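Local structure of carbonic anhydrase (Porphyridium purpureum, 1DDZ) at residues K36-I39 against F40-E44. The protein probably catalyses the reversible, zinc-dependent hydration of carbon dioxide to hydrogencarbonate and a proton, as a member of the beta-class carbonic anhydrases. Residues are numbered along the deposited sequence; the frame is centred on the assembly and turned at random.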
loop_
_atom_site.group_PDB
_atom_site.type_symbol
_atom_site.label_atom_id
_atom_site.label_comp_id
_atom_site.label_asym_id
_atom_site.label_seq_id
_atom_site.Cartn_x
_atom_site.Cartn_y
_atom_site.Cartn_z
ATOM N N LYS A 36 -0.674 33.671 10.207
ATOM C CA LYS A 36 0.539 34.343 10.686
ATOM C C LYS A 36 1.848 34.148 9.890
ATOM O O LYS A 36 2.579 35.114 9.621
ATOM C CB LYS A 36 0.777 33.946 12.142
ATOM C CG LYS A 36 -0.439 34.135 13.042
ATOM C CD LYS A 36 -0.721 35.601 13.329
ATOM C CE LYS A 36 -2.039 35.783 14.071
ATOM N NZ LYS A 36 -3.227 35.534 13.202
ATOM N N SER A 37 2.158 32.898 9.561
ATOM C CA SER A 37 3.366 32.554 8.833
ATOM C C SER A 37 3.709 33.491 7.674
ATOM O O SER A 37 2.848 34.174 7.102
ATOM C CB SER A 37 3.281 31.101 8.333
ATOM O OG SER A 37 4.401 30.734 7.530
ATOM N N ASN A 38 4.989 33.514 7.325
ATOM C CA ASN A 38 5.447 34.340 6.233
ATOM C C ASN A 38 4.969 33.759 4.902
ATOM O O ASN A 38 4.959 34.463 3.900
ATOM C CB ASN A 38 6.974 34.578 6.293
ATOM C CG ASN A 38 7.790 33.499 5.593
ATOM O OD1 ASN A 38 8.692 33.814 4.808
ATOM N ND2 ASN A 38 7.528 32.234 5.914
ATOM N N ILE A 39 4.472 32.518 4.906
ATOM C CA ILE A 39 3.969 31.938 3.667
ATOM C C ILE A 39 2.734 32.686 3.179
ATOM O O ILE A 39 2.506 32.802 1.988
ATOM C CB ILE A 39 3.654 30.407 3.744
ATOM C CG1 ILE A 39 2.598 30.083 4.799
ATOM C CG2 ILE A 39 4.933 29.619 3.929
ATOM C CD1 ILE A 39 2.006 28.717 4.605
ATOM N N PHE A 40 1.946 33.214 4.108
ATOM C CA PHE A 40 0.756 33.962 3.737
ATOM C C PHE A 40 1.203 35.309 3.160
ATOM O O PHE A 40 0.712 35.761 2.134
ATOM C CB PHE A 40 -0.139 34.124 4.957
ATOM C CG PHE A 40 -0.679 32.829 5.466
ATOM C CD1 PHE A 40 -0.212 32.290 6.661
ATOM C CD2 PHE A 40 -1.642 32.135 4.740
ATOM C CE1 PHE A 40 -0.696 31.078 7.129
ATOM C CE2 PHE A 40 -2.138 30.921 5.202
ATOM C CZ PHE A 40 -1.661 30.389 6.402
ATOM N N ALA A 41 2.220 35.895 3.769
ATOM C CA ALA A 41 2.764 37.150 3.281
ATOM C C ALA A 41 3.357 36.958 1.875
ATOM O O ALA A 41 3.213 37.809 0.991
ATOM C CB ALA A 41 3.840 37.646 4.235
ATOM N N ASN A 42 4.034 35.833 1.681
ATOM C CA ASN A 42 4.660 35.524 0.403
ATOM C C ASN A 42 3.603 35.223 -0.632
ATOM O O ASN A 42 3.703 35.659 -1.768
ATOM C CB ASN A 42 5.645 34.369 0.559
ATOM C CG ASN A 42 6.963 34.829 1.137
ATOM O OD1 ASN A 42 7.407 35.941 0.850
ATOM N ND2 ASN A 42 7.588 34.001 1.958
ATOM N N ASN A 43 2.579 34.488 -0.234
ATOM C CA ASN A 43 1.485 34.190 -1.135
ATOM C C ASN A 43 0.815 35.487 -1.589
ATOM O O ASN A 43 0.417 35.617 -2.748
ATOM C CB ASN A 43 0.438 33.350 -0.431
ATOM C CG ASN A 43 -0.854 33.289 -1.202
ATOM O OD1 ASN A 43 -1.888 33.757 -0.742
ATOM N ND2 ASN A 43 -0.804 32.717 -2.385
ATOM N N GLU A 44 0.684 36.437 -0.667
ATOM C CA GLU A 44 0.060 37.705 -0.972
ATOM C C GLU A 44 0.917 38.502 -1.948
ATOM O O GLU A 44 0.418 39.010 -2.959
ATOM C CB GLU A 44 -0.184 38.486 0.314
ATOM C CG GLU A 44 -0.960 39.787 0.124
ATOM C CD GLU A 44 -2.347 39.598 -0.483
ATOM O OE1 GLU A 44 -2.985 40.621 -0.801
ATOM O OE2 GLU A 44 -2.808 38.447 -0.646
#
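I39 CG1 sits over one face of the F40 ring, 4.2 Å from its centroid, a CH-pi contact between neighbouring residues. The first torsion of I39 (chi1 60°) places CG1 between its own backbone N and carbonyl carbon, and from there the branch lies above the face, displaced toward the rim. In plane with the ring and at its edge lies S37 N, while S37 CB approaches F40 CD1 to 4.1 Å. The same serine shows how a helix is started: at the N-cap of helix 38-53, its OG accepts the proton of I39 N in an almost straight bond (OG to N 3.2 Å, 177°), and its carbonyl O takes F40 N at 3.3 Å, the donor standing well above the carbonyl plane. Regular i to i+4 bonding then sets in, N42 N to N38 O and N43 N to I39 O, both 2.8 Å. The amides of N38 and N42 are steeply inclined, their planes 74° apart, with N38 OD1 3.1 Å from N42 ND2. Replacing F40 with an alanine removes the ring over which I39 CG1 lies and would probably open a gap against Q464 and V466 of strand 462-468, which the ring also touches. Farther along, N43 ND2 donates to I338 O and G473 O while its OD1 accepts from L475 N, joining this helix to the second carbonic anhydrase region of the chain.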